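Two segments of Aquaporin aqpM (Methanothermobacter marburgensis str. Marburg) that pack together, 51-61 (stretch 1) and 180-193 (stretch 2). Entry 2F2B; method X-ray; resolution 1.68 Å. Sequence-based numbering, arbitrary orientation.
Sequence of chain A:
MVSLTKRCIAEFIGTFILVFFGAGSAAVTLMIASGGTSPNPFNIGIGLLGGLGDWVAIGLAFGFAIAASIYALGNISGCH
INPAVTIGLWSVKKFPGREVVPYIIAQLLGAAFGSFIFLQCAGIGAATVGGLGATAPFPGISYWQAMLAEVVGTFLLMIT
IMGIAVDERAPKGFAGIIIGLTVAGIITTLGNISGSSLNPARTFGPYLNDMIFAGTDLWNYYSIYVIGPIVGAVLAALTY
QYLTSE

Stretch 1, residues 51-61: GLGDWVAIGLA
Stretch 2, residues 180-193: GLTVAGIITTLGNI

How do the two stretches lie against each other? Stretch 1 opens with Gly51 at a positive phi (58/-143), is helical from Gly53, and continues as helix beyond Ala61; stretch 2 is helical from Gly180 to Leu190 and kinks where the N atoms of Asn192 and Ile193 lack their bonds to the turn before. Phi and psi stay near -65 and -40 through most of both helices. The N-to-C directions make an angle of 149°, so the chains run roughly antiparallel, and the axes approach to 7.6 Å. The register is set by Gly59 CA, 3.8 Å from Ala184 CA, and by Val56 CA, 4.9 Å from Thr188 CA. Together the stretches bury 535 Å².

What does Trp55 do, with 103 Å² covered, the largest share of any residue here? Its CA-to-CB bond points toward stretch 2, and chi1 of -83° (m) with chi2 of 117° sets the indole as a knob among Ile187, Thr188, Gly191 and Asn192. Gly191 lies over a face of the ring: its CA is 3.7 Å from the centroid of the Trp55 six-membered ring, 21° off the normal, a CH-pi contact. This closeness depends on glycine, since an ideal CB on Gly191 would lie 2.3 Å from Trp55 CZ3. At the polar edge of the indole, Trp55 NE1 donates a hydrogen bond of 2.9 Å to Asn192 OD1, with an angle of 145° at the hydrogen. Asn192 presents that oxygen with chi1 at -140°, between wells, and chi2 at 96°; its ND2 is satisfied elsewhere in the structure. Trp55 CE3 also packs 4.0 Å from Ile187 CG2, Ile187 having chi1 m and chi2 t.

Why does Thr188, with 92 Å² covered, make no hydrogen bond across the contact? The m rotamer (chi1 -58°) turns Thr188 OG1 back along its own helix, where it donates a 2.8 Å hydrogen bond to Ala184 O. The hydroxyl thus spends its proton within stretch 2 while packing against Val56, whose CA is 3.4 Å from Thr188 OG1; Val56 has chi1 p. The methyl meets Leu52 (chi1 t, chi2 p), with Leu52 CD2 3.9 Å from Thr188 CG2. The Leu52 side chain starts sideways, but its end comes nearer, and its CD1 lies 3.7 Å from Thr188 O.

What lets the backbones come so close at Gly59? Gly59 has no side chain, and an ideal CB on Gly59 would fall 2.5 Å from Ala184 O, a clash. In its absence, Ala184 CA approaches Gly59 O to 3.3 Å in a CA-H...O contact, with an angle of 127° at the hydrogen, and Ala184 CB lies 3.2 Å from the same Gly59 O. Beside this, Leu60 begins by pointing away, yet its m, t rotamer brings its end back: Leu60 CD2 is 3.7 Å from Ala184 CB and 4.1 Å from CD2 of Leu181, also m, t.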

# COMPACT_ATOMS: atom_id res chain seq x y z
N GLY A 51 -10.43 11.17 5.20
CA GLY A 51 -11.12 10.08 5.86
C GLY A 51 -10.16 9.05 6.44
O GLY A 51 -9.09 9.42 6.94
N LEU A 52 -10.51 7.77 6.38
CA LEU A 52 -9.62 6.75 6.92
C LEU A 52 -8.36 6.70 6.06
O LEU A 52 -7.35 6.12 6.47
CB LEU A 52 -10.30 5.37 6.94
CG LEU A 52 -9.61 4.36 7.86
CD1 LEU A 52 -9.86 4.76 9.32
CD2 LEU A 52 -10.14 2.94 7.61
N GLY A 53 -8.42 7.32 4.88
CA GLY A 53 -7.26 7.38 4.01
C GLY A 53 -6.12 8.11 4.71
O GLY A 53 -4.94 7.80 4.51
N ASP A 54 -6.47 9.10 5.53
CA ASP A 54 -5.47 9.86 6.28
C ASP A 54 -4.79 8.95 7.29
O ASP A 54 -3.58 9.03 7.51
CB ASP A 54 -6.12 11.01 7.05
CG ASP A 54 -6.38 12.23 6.19
OD1 ASP A 54 -7.20 13.08 6.61
OD2 ASP A 54 -5.76 12.35 5.11
N TRP A 55 -5.57 8.07 7.92
CA TRP A 55 -5.03 7.16 8.91
C TRP A 55 -4.13 6.08 8.32
O TRP A 55 -3.11 5.75 8.91
CB TRP A 55 -6.16 6.53 9.73
CG TRP A 55 -6.60 7.43 10.86
CD1 TRP A 55 -7.83 7.99 11.04
CD2 TRP A 55 -5.80 7.86 11.97
NE1 TRP A 55 -7.85 8.75 12.19
CE2 TRP A 55 -6.61 8.68 12.78
CE3 TRP A 55 -4.47 7.63 12.35
CZ2 TRP A 55 -6.14 9.27 13.96
CZ3 TRP A 55 -4.00 8.22 13.52
CH2 TRP A 55 -4.83 9.04 14.31
N VAL A 56 -4.49 5.54 7.16
CA VAL A 56 -3.62 4.52 6.58
C VAL A 56 -2.35 5.19 6.04
O VAL A 56 -1.28 4.57 6.00
CB VAL A 56 -4.33 3.69 5.46
CG1 VAL A 56 -4.48 4.51 4.19
CG2 VAL A 56 -3.56 2.40 5.20
N ALA A 57 -2.46 6.46 5.64
CA ALA A 57 -1.29 7.19 5.15
C ALA A 57 -0.32 7.38 6.31
O ALA A 57 0.89 7.18 6.16
CB ALA A 57 -1.72 8.54 4.57
N ILE A 58 -0.83 7.79 7.47
CA ILE A 58 0.03 7.97 8.64
C ILE A 58 0.58 6.59 9.02
O ILE A 58 1.78 6.45 9.30
CB ILE A 58 -0.76 8.57 9.83
CG1 ILE A 58 -1.12 10.02 9.51
CG2 ILE A 58 0.08 8.48 11.12
CD1 ILE A 58 -2.17 10.63 10.44
N GLY A 59 -0.28 5.58 9.01
CA GLY A 59 0.16 4.24 9.34
C GLY A 59 1.31 3.78 8.45
O GLY A 59 2.26 3.15 8.92
N LEU A 60 1.23 4.10 7.16
CA LEU A 60 2.28 3.70 6.23
C LEU A 60 3.54 4.54 6.37
O LEU A 60 4.64 4.06 6.10
CB LEU A 60 1.74 3.74 4.79
CG LEU A 60 0.67 2.67 4.51
CD1 LEU A 60 -0.02 2.95 3.18
CD2 LEU A 60 1.32 1.28 4.51
N ALA A 61 3.40 5.80 6.77
CA ALA A 61 4.59 6.63 6.97
C ALA A 61 5.39 5.94 8.08
O ALA A 61 6.62 5.87 8.03
CB ALA A 61 4.19 8.05 7.38
N GLY A 180 6.60 -3.78 9.57
CA GLY A 180 6.19 -2.43 9.24
C GLY A 180 4.74 -2.34 8.80
O GLY A 180 4.00 -1.46 9.25
N LEU A 181 4.31 -3.24 7.91
CA LEU A 181 2.93 -3.21 7.44
C LEU A 181 1.95 -3.55 8.57
O LEU A 181 0.84 -3.02 8.61
CB LEU A 181 2.74 -4.16 6.26
CG LEU A 181 3.53 -3.78 5.00
CD1 LEU A 181 3.26 -4.80 3.90
CD2 LEU A 181 3.13 -2.37 4.53
N THR A 182 2.37 -4.41 9.49
CA THR A 182 1.50 -4.76 10.61
C THR A 182 1.23 -3.50 11.44
O THR A 182 0.10 -3.24 11.85
CB THR A 182 2.13 -5.85 11.47
OG1 THR A 182 2.29 -7.03 10.68
CG2 THR A 182 1.25 -6.18 12.67
N VAL A 183 2.28 -2.71 11.67
CA VAL A 183 2.12 -1.47 12.42
C VAL A 183 1.19 -0.52 11.65
O VAL A 183 0.32 0.11 12.25
CB VAL A 183 3.49 -0.77 12.67
CG1 VAL A 183 3.27 0.64 13.21
CG2 VAL A 183 4.31 -1.58 13.66
N ALA A 184 1.36 -0.44 10.34
CA ALA A 184 0.51 0.44 9.53
C ALA A 184 -0.96 0.06 9.71
O ALA A 184 -1.82 0.93 9.85
CB ALA A 184 0.90 0.35 8.05
N GLY A 185 -1.23 -1.24 9.71
CA GLY A 185 -2.60 -1.71 9.89
C GLY A 185 -3.17 -1.42 11.26
O GLY A 185 -4.33 -1.06 11.39
N ILE A 186 -2.35 -1.59 12.29
CA ILE A 186 -2.79 -1.33 13.66
C ILE A 186 -3.11 0.16 13.83
O ILE A 186 -4.12 0.51 14.45
CB ILE A 186 -1.70 -1.77 14.68
CG1 ILE A 186 -1.54 -3.30 14.60
CG2 ILE A 186 -2.10 -1.36 16.11
CD1 ILE A 186 -0.28 -3.83 15.30
N ILE A 187 -2.28 1.02 13.26
CA ILE A 187 -2.51 2.47 13.36
C ILE A 187 -3.78 2.86 12.61
O ILE A 187 -4.54 3.73 13.06
CB ILE A 187 -1.30 3.26 12.80
CG1 ILE A 187 -0.11 3.14 13.76
CG2 ILE A 187 -1.67 4.74 12.59
CD1 ILE A 187 1.21 3.66 13.19
N THR A 188 -4.03 2.22 11.48
CA THR A 188 -5.23 2.53 10.70
C THR A 188 -6.48 2.31 11.54
O THR A 188 -7.42 3.11 11.51
CB THR A 188 -5.28 1.67 9.42
OG1 THR A 188 -4.10 1.91 8.64
CG2 THR A 188 -6.51 2.03 8.58
N THR A 189 -6.49 1.23 12.32
CA THR A 189 -7.64 0.91 13.16
C THR A 189 -7.71 1.68 14.48
O THR A 189 -8.74 2.27 14.82
CB THR A 189 -7.66 -0.60 13.52
OG1 THR A 189 -7.68 -1.38 12.31
CG2 THR A 189 -8.91 -0.94 14.34
N LEU A 190 -6.60 1.67 15.21
CA LEU A 190 -6.52 2.29 16.54
C LEU A 190 -6.05 3.75 16.63
O LEU A 190 -6.09 4.34 17.72
CB LEU A 190 -5.62 1.42 17.43
CG LEU A 190 -6.22 0.37 18.38
CD1 LEU A 190 -7.62 -0.04 17.98
CD2 LEU A 190 -5.28 -0.83 18.45
N GLY A 191 -5.62 4.32 15.52
CA GLY A 191 -5.14 5.69 15.55
C GLY A 191 -6.12 6.68 16.16
O GLY A 191 -5.75 7.49 17.02
N ASN A 192 -7.38 6.61 15.74
CA ASN A 192 -8.40 7.53 16.23
C ASN A 192 -8.99 7.14 17.59
O ASN A 192 -9.99 7.72 18.03
CB ASN A 192 -9.53 7.67 15.21
CG ASN A 192 -10.03 9.10 15.09
OD1 ASN A 192 -9.60 9.85 14.22
ND2 ASN A 192 -10.93 9.49 15.99
N ILE A 193 -8.37 6.17 18.25
CA ILE A 193 -8.83 5.76 19.57
C ILE A 193 -7.80 6.18 20.62
O ILE A 193 -8.10 6.99 21.50
CB ILE A 193 -9.07 4.23 19.65
CG1 ILE A 193 -10.23 3.86 18.70
CG2 ILE A 193 -9.42 3.82 21.07
CD1 ILE A 193 -10.54 2.37 18.67